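Local coordinates for protein deoxyribose-phosphate aldolase (Toxoplasma gondii, PDB 4EIV) that belongs to the deoxyribose-phosphate aldolase family and is built as an eight-stranded parallel beta/alpha barrel of the TIM type, at residues D166-A171 and H200-A205; E42-V47 and V60-A65. All blocks are in the same frame, centred on the assembly; numbering follows the deposited sequence.

How the contacts relate
From the N terminus, the chain first meets contact 2: after helix 41-52 the chain returns, and strand 59-62 packs against that helix, which closes a short loop of 12 residues within the beta-alpha-beta unit that begins with strand 30-34. Contact 1 comes later: helix 165-178 leads through strand 182-184 to helix 196-210, and the two helices meet side by side, closing a loop of 28 residues. The loops lie in series, neither nested nor crossed. The centres of the two contacts are about 30 Å apart, on opposite sides of the chain's centre. Together they illustrate both packing layers of the barrel: helix on strand in contact 2, helix on helix in contact 1.

Contact 1 of 2, residues D166-A171 and H200-A205; sequences DIISRA and HLISIA
L201 reaches from helix 196-210 toward S169 and I168 of helix 165-178, and its side chain shows how a serine hydroxyl can rest against one side of a leucine's branch point. Its CB lies 4.0 Å from S169 OG, and CG stays about as near. With CG beside the backbone N and anti to the carbonyl carbon (chi1 -68°), CB, CD1 and CD2 all lean from CG toward the hydroxyl, which sits over the tripod of these three carbons; both methyls approach S169 OG to 3.9 Å. CD1 is shared, for it also packs against I168, 4.2 Å from its CB. A second apolar touch runs alongside, I168 CG2 to I202 CG1 at 4.3 Å, and I202 continues inward against L157 and T185.

The hydroxyl keeps polar partners as well. S169 OG hydrogen-bonds to G165 O one turn back in its own helix and to a water at 2.7 Å. That water donates to L201 O at 2.8 Å, so a solvent bridge joins the helices beside the leucine. On the far flank of helix 165-178, R170 pairs with D166 and with E134.

The short segment axes approach to 9.1 Å at a crossing angle of -39°. This is the packing of successive outer helices in a TIM barrel, here those following strands 152-156 and 182-184.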
ATOM      1  N   ASP A 166       5.513  24.583  19.341  1.00 38.46           N
ATOM      2  CA  ASP A 166       5.005  24.133  20.636  1.00 38.79           C
ATOM      3  C   ASP A 166       3.481  24.033  20.585  1.00 35.42           C
ATOM      4  O   ASP A 166       2.918  23.091  21.141  1.00 34.36           O
ATOM      5  CB  ASP A 166       5.433  25.078  21.767  1.00 41.05           C
ATOM      6  CG  ASP A 166       4.914  24.636  23.146  1.00 45.51           C
ATOM      7  OD1 ASP A 166       5.264  23.520  23.601  1.00 50.41           O
ATOM      8  OD2 ASP A 166       4.195  25.437  23.804  1.00 51.34           O
ATOM      9  N   ILE A 167       2.833  25.003  19.930  1.00 34.29           N
ATOM     10  CA  ILE A 167       1.364  25.032  19.801  1.00 33.20           C
ATOM     11  C   ILE A 167       0.845  23.885  18.961  1.00 31.49           C
ATOM     12  O   ILE A 167      -0.077  23.204  19.361  1.00 29.41           O
ATOM     13  CB  ILE A 167       0.849  26.373  19.233  1.00 33.82           C
ATOM     14  CG1 ILE A 167       0.974  27.463  20.298  1.00 36.07           C
ATOM     15  CG2 ILE A 167      -0.597  26.288  18.749  1.00 33.37           C
ATOM     16  CD1 ILE A 167       0.539  28.830  19.824  1.00 38.93           C
ATOM     17  N   ILE A 168       1.448  23.655  17.804  1.00 30.84           N
ATOM     18  CA  ILE A 168       1.025  22.575  16.917  1.00 31.51           C
ATOM     19  C   ILE A 168       1.139  21.254  17.660  1.00 30.31           C
ATOM     20  O   ILE A 168       0.219  20.424  17.653  1.00 29.30           O
ATOM     21  CB  ILE A 168       1.910  22.522  15.655  1.00 33.42           C
ATOM     22  CG1 ILE A 168       1.794  23.842  14.876  1.00 36.48           C
ATOM     23  CG2 ILE A 168       1.526  21.322  14.790  1.00 34.93           C
ATOM     24  CD1 ILE A 168       2.818  24.006  13.767  1.00 39.89           C
ATOM     25  N   SER A 169       2.278  21.048  18.314  1.00 30.58           N
ATOM     26  CA  SER A 169       2.487  19.809  19.037  1.00 30.10           C
ATOM     27  C   SER A 169       1.465  19.642  20.141  1.00 29.37           C
ATOM     28  O   SER A 169       0.898  18.559  20.309  1.00 29.24           O
ATOM     29  CB  SER A 169       3.903  19.758  19.615  1.00 31.33           C
ATOM     30  OG  SER A 169       4.871  19.794  18.579  1.00 32.98           O
ATOM     31  N   ARG A 170       1.223  20.705  20.914  1.00 28.59           N
ATOM     32  CA  ARG A 170       0.252  20.599  22.012  1.00 29.12           C
ATOM     33  C   ARG A 170      -1.184  20.421  21.522  1.00 27.34           C
ATOM     34  O   ARG A 170      -1.967  19.704  22.144  1.00 26.55           O
ATOM     35  CB  ARG A 170       0.352  21.798  22.940  1.00 30.89           C
ATOM     36  CG  ARG A 170       1.630  21.771  23.748  1.00 35.92           C
ATOM     37  CD  ARG A 170       1.767  22.988  24.616  1.00 42.91           C
ATOM     38  NE  ARG A 170       2.905  22.847  25.520  1.00 47.96           N
ATOM     39  CZ  ARG A 170       2.848  22.338  26.752  1.00 50.98           C
ATOM     40  NH1 ARG A 170       1.693  21.919  27.277  1.00 51.41           N
ATOM     41  NH2 ARG A 170       3.965  22.243  27.465  1.00 53.13           N
ATOM     42  N   ALA A 171      -1.543  21.059  20.423  1.00 26.77           N
ATOM     43  CA  ALA A 171      -2.886  20.887  19.856  1.00 26.20           C
ATOM     44  C   ALA A 171      -3.065  19.426  19.406  1.00 25.12           C
ATOM     45  O   ALA A 171      -4.105  18.818  19.655  1.00 25.27           O
ATOM     46  CB  ALA A 171      -3.085  21.835  18.689  1.00 25.87           C
ATOM     47  N   HIS A 200       6.139  16.794  10.273  1.00 24.76           N
ATOM     48  CA  HIS A 200       7.123  16.214  11.182  1.00 25.46           C
ATOM     49  C   HIS A 200       6.658  16.284  12.650  1.00 25.94           C
ATOM     50  O   HIS A 200       6.693  15.287  13.377  1.00 25.96           O
ATOM     51  CB  HIS A 200       8.477  16.922  10.970  1.00 27.13           C
ATOM     52  CG  HIS A 200       9.565  16.434  11.867  1.00 29.25           C
ATOM     53  ND1 HIS A 200      10.176  17.234  12.803  1.00 35.05           N
ATOM     54  CD2 HIS A 200      10.114  15.207  12.003  1.00 31.42           C
ATOM     55  CE1 HIS A 200      11.089  16.532  13.447  1.00 35.91           C
ATOM     56  NE2 HIS A 200      11.074  15.299  12.981  1.00 35.45           N
ATOM     57  N   LEU A 201       6.153  17.446  13.066  1.00 25.22           N
ATOM     58  CA  LEU A 201       5.662  17.600  14.427  1.00 26.68           C
ATOM     59  C   LEU A 201       4.483  16.708  14.748  1.00 25.51           C
ATOM     60  O   LEU A 201       4.407  16.118  15.822  1.00 26.89           O
ATOM     61  CB  LEU A 201       5.319  19.068  14.718  1.00 27.73           C
ATOM     62  CG  LEU A 201       6.486  20.043  14.767  1.00 30.88           C
ATOM     63  CD1 LEU A 201       5.958  21.396  15.213  1.00 34.09           C
ATOM     64  CD2 LEU A 201       7.571  19.540  15.718  1.00 33.66           C
ATOM     65  N   ILE A 202       3.543  16.636  13.809  1.00 24.90           N
ATOM     66  CA  ILE A 202       2.388  15.789  13.992  1.00 25.70           C
ATOM     67  C   ILE A 202       2.806  14.312  14.089  1.00 24.61           C
ATOM     68  O   ILE A 202       2.280  13.555  14.913  1.00 25.80           O
ATOM     69  CB  ILE A 202       1.352  16.047  12.876  1.00 25.29           C
ATOM     70  CG1 ILE A 202       0.764  17.446  13.078  1.00 26.40           C
ATOM     71  CG2 ILE A 202       0.237  15.000  12.920  1.00 27.14           C
ATOM     72  CD1 ILE A 202      -0.076  17.965  11.917  1.00 28.25           C
ATOM     73  N   SER A 203       3.741  13.900  13.244  1.00 25.63           N
ATOM     74  CA  SER A 203       4.248  12.537  13.260  1.00 26.23           C
ATOM     75  C   SER A 203       4.890  12.184  14.584  1.00 27.69           C
ATOM     76  O   SER A 203       4.648  11.101  15.108  1.00 28.04           O
ATOM     77  CB  SER A 203       5.242  12.327  12.122  1.00 26.57           C
ATOM     78  OG  SER A 203       4.602  12.435  10.858  1.00 26.94           O
ATOM     79  N   ILE A 204       5.672  13.102  15.146  1.00 27.84           N
ATOM     80  CA  ILE A 204       6.292  12.861  16.453  1.00 30.77           C
ATOM     81  C   ILE A 204       5.215  12.702  17.522  1.00 30.29           C
ATOM     82  O   ILE A 204       5.260  11.790  18.359  1.00 32.41           O
ATOM     83  CB  ILE A 204       7.202  14.017  16.857  1.00 31.99           C
ATOM     84  CG1 ILE A 204       8.426  14.051  15.949  1.00 33.91           C
ATOM     85  CG2 ILE A 204       7.651  13.878  18.317  1.00 34.79           C
ATOM     86  CD1 ILE A 204       9.230  15.326  16.118  1.00 36.96           C
ATOM     87  N   ALA A 205       4.232  13.599  17.509  1.00 30.20           N
ATOM     88  CA  ALA A 205       3.155  13.541  18.487  1.00 31.15           C
ATOM     89  C   ALA A 205       2.423  12.210  18.449  1.00 31.91           C
ATOM     90  O   ALA A 205       2.143  11.592  19.488  1.00 34.01           O
ATOM     91  CB  ALA A 205       2.172  14.692  18.275  1.00 30.32           C
TER
HETATM   92  O   HOH W   1       5.381  17.175  18.225  1.00 34.43           O

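Contact 2 of 2, residues E42-V47 and V60-A65; sequences ESVAAV and VSVRPA
Four valines carry this contact in two pairs, V44 with V62 and V47 with V60, a compact example of a helix laid on a barrel strand. The interactions across it are apolar. V47 CG1 meets V60 CG2 at 4.2 Å, the two side chains passing each other at a slant. The two meeting methyls, V47 CG1 and V60 CG2, each lie anti to the backbone N of their own residue; in V60 this leaves CG1 between the N and the carbonyl carbon (chi1 59°), while CG2 is presented to the helix. The second pair is slightly looser, with V44 CG1 and V62 CG1 4.4 Å apart. All four residues are buried, and the touching is by methyl groups alone.

A three-residue step along the helix, from V44 to V47 on one flank, faces a two-residue step along the strand, from V60 to V62 on one face. The CA atoms of V44 and V62 are 8.2 Å apart and those of V47 and V60 8.1 Å, so the two elements keep an even separation while running in opposite directions.

S61, between the two strand valines, directs its side chain to the other face, where OG hydrogen-bonds to E118 OE2. Strand 59-62 is hydrogen-bonded through its backbone to V32 and A34 on one side and to K85 and C87 on the other. I70 of helix 67-74 touches V44, V60 and V62, while V32 of strand 30-34 meets V47 and V60; the valines thus contribute to the layer between helix 41-52, helix 67-74 and the two strands of the beta-alpha-beta unit.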
ATOM      1  N   GLU A  42     -24.426  22.534  -8.079  1.00 38.21           N
ATOM      2  CA  GLU A  42     -23.687  22.400  -9.329  1.00 39.02           C
ATOM      3  C   GLU A  42     -22.183  22.240  -9.102  1.00 37.05           C
ATOM      4  O   GLU A  42     -21.546  21.372  -9.713  1.00 37.16           O
ATOM      5  CB  GLU A  42     -23.967  23.599 -10.259  1.00 41.16           C
ATOM      6  CG  GLU A  42     -25.392  23.658 -10.870  1.00 45.96           C
ATOM      7  CD  GLU A  42     -26.527  23.990  -9.884  1.00 48.48           C
ATOM      8  OE1 GLU A  42     -27.667  23.556 -10.166  1.00 52.87           O
ATOM      9  OE2 GLU A  42     -26.308  24.685  -8.859  1.00 47.45           O
ATOM     10  N   SER A  43     -21.611  23.050  -8.213  1.00 35.83           N
ATOM     11  CA  SER A  43     -20.169  22.950  -7.951  1.00 35.04           C
ATOM     12  C   SER A  43     -19.843  21.648  -7.232  1.00 33.49           C
ATOM     13  O   SER A  43     -18.831  21.000  -7.535  1.00 33.28           O
ATOM     14  CB  SER A  43     -19.640  24.157  -7.175  1.00 34.72           C
ATOM     15  OG  SER A  43     -20.144  24.196  -5.856  1.00 35.16           O
ATOM     16  N   VAL A  44     -20.700  21.263  -6.289  1.00 33.02           N
ATOM     17  CA  VAL A  44     -20.506  20.020  -5.551  1.00 32.41           C
ATOM     18  C   VAL A  44     -20.640  18.818  -6.494  1.00 32.75           C
ATOM     19  O   VAL A  44     -19.825  17.899  -6.451  1.00 32.28           O
ATOM     20  CB  VAL A  44     -21.448  19.927  -4.323  1.00 32.71           C
ATOM     21  CG1 VAL A  44     -21.404  18.542  -3.684  1.00 33.20           C
ATOM     22  CG2 VAL A  44     -21.085  21.003  -3.306  1.00 32.61           C
ATOM     23  N   ALA A  45     -21.636  18.850  -7.376  1.00 33.99           N
ATOM     24  CA  ALA A  45     -21.814  17.771  -8.336  1.00 34.56           C
ATOM     25  C   ALA A  45     -20.572  17.620  -9.216  1.00 34.24           C
ATOM     26  O   ALA A  45     -20.129  16.508  -9.478  1.00 34.59           O
ATOM     27  CB  ALA A  45     -23.052  18.018  -9.207  1.00 35.75           C
ATOM     28  N   ALA A  46     -20.012  18.740  -9.676  1.00 35.07           N
ATOM     29  CA  ALA A  46     -18.850  18.694 -10.575  1.00 35.09           C
ATOM     30  C   ALA A  46     -17.647  18.026  -9.906  1.00 33.72           C
ATOM     31  O   ALA A  46     -16.969  17.186 -10.489  1.00 34.24           O
ATOM     32  CB  ALA A  46     -18.486  20.101 -11.062  1.00 36.08           C
ATOM     33  N   VAL A  47     -17.407  18.389  -8.659  1.00 32.97           N
ATOM     34  CA  VAL A  47     -16.303  17.816  -7.903  1.00 31.67           C
ATOM     35  C   VAL A  47     -16.539  16.324  -7.672  1.00 31.20           C
ATOM     36  O   VAL A  47     -15.635  15.503  -7.856  1.00 30.90           O
ATOM     37  CB  VAL A  47     -16.143  18.557  -6.561  1.00 31.34           C
ATOM     38  CG1 VAL A  47     -15.237  17.801  -5.633  1.00 32.32           C
ATOM     39  CG2 VAL A  47     -15.642  19.977  -6.808  1.00 32.71           C
ATOM     40  N   VAL A  60     -15.090  13.007  -0.443  1.00 26.86           N
ATOM     41  CA  VAL A  60     -15.268  14.431  -0.643  1.00 26.73           C
ATOM     42  C   VAL A  60     -15.579  15.049   0.711  1.00 26.70           C
ATOM     43  O   VAL A  60     -16.303  14.451   1.517  1.00 28.37           O
ATOM     44  CB  VAL A  60     -16.403  14.734  -1.673  1.00 27.68           C
ATOM     45  CG1 VAL A  60     -17.752  14.153  -1.220  1.00 29.27           C
ATOM     46  CG2 VAL A  60     -16.493  16.228  -1.972  1.00 28.76           C
ATOM     47  N   SER A  61     -14.998  16.222   0.955  1.00 26.61           N
ATOM     48  CA  SER A  61     -15.246  17.007   2.145  1.00 26.92           C
ATOM     49  C   SER A  61     -16.185  18.151   1.817  1.00 25.76           C
ATOM     50  O   SER A  61     -15.876  18.985   0.973  1.00 26.45           O
ATOM     51  CB  SER A  61     -13.955  17.592   2.731  1.00 27.17           C
ATOM     52  OG  SER A  61     -13.053  16.577   3.148  1.00 28.24           O
ATOM     53  N   VAL A  62     -17.321  18.190   2.495  1.00 26.69           N
ATOM     54  CA  VAL A  62     -18.282  19.280   2.322  1.00 26.89           C
ATOM     55  C   VAL A  62     -18.793  19.754   3.666  1.00 26.94           C
ATOM     56  O   VAL A  62     -18.654  19.067   4.669  1.00 26.43           O
ATOM     57  CB  VAL A  62     -19.524  18.834   1.477  1.00 27.81           C
ATOM     58  CG1 VAL A  62     -19.127  18.554   0.025  1.00 29.61           C
ATOM     59  CG2 VAL A  62     -20.187  17.633   2.116  1.00 28.13           C
ATOM     60  N   ARG A  63     -19.433  20.921   3.677  1.00 27.31           N
ATOM     61  CA  ARG A  63     -20.138  21.369   4.878  1.00 27.87           C
ATOM     62  C   ARG A  63     -21.388  20.482   5.039  1.00 28.38           C
ATOM     63  O   ARG A  63     -21.873  19.881   4.058  1.00 28.96           O
ATOM     64  CB  ARG A  63     -20.587  22.827   4.779  1.00 28.89           C
ATOM     65  CG  ARG A  63     -19.516  23.821   4.490  1.00 29.53           C
ATOM     66  CD  ARG A  63     -18.402  23.899   5.546  1.00 27.91           C
ATOM     67  NE  ARG A  63     -17.676  25.093   5.171  1.00 27.34           N
ATOM     68  CZ  ARG A  63     -18.007  26.338   5.546  1.00 26.98           C
ATOM     69  NH1 ARG A  63     -18.914  26.546   6.491  1.00 28.83           N
ATOM     70  NH2 ARG A  63     -17.377  27.369   5.014  1.00 27.30           N
ATOM     71  N   PRO A  64     -21.932  20.383   6.264  1.00 28.33           N
ATOM     72  CA  PRO A  64     -23.126  19.590   6.499  1.00 29.65           C
ATOM     73  C   PRO A  64     -24.264  19.888   5.507  1.00 30.42           C
ATOM     74  O   PRO A  64     -24.983  18.965   5.132  1.00 32.25           O
ATOM     75  CB  PRO A  64     -23.487  19.954   7.935  1.00 29.40           C
ATOM     76  CG  PRO A  64     -22.162  20.184   8.561  1.00 28.26           C
ATOM     77  CD  PRO A  64     -21.362  20.884   7.532  1.00 27.46           C
ATOM     78  N   ALA A  65     -24.384  21.135   5.039  1.00 30.23           N
ATOM     79  CA  ALA A  65     -25.456  21.539   4.094  1.00 31.42           C
ATOM     80  C   ALA A  65     -25.518  20.766   2.781  1.00 31.87           C
ATOM     81  O   ALA A  65     -26.547  20.788   2.119  1.00 33.15           O
ATOM     82  CB  ALA A  65     -25.362  23.021   3.786  1.00 32.96           C
TER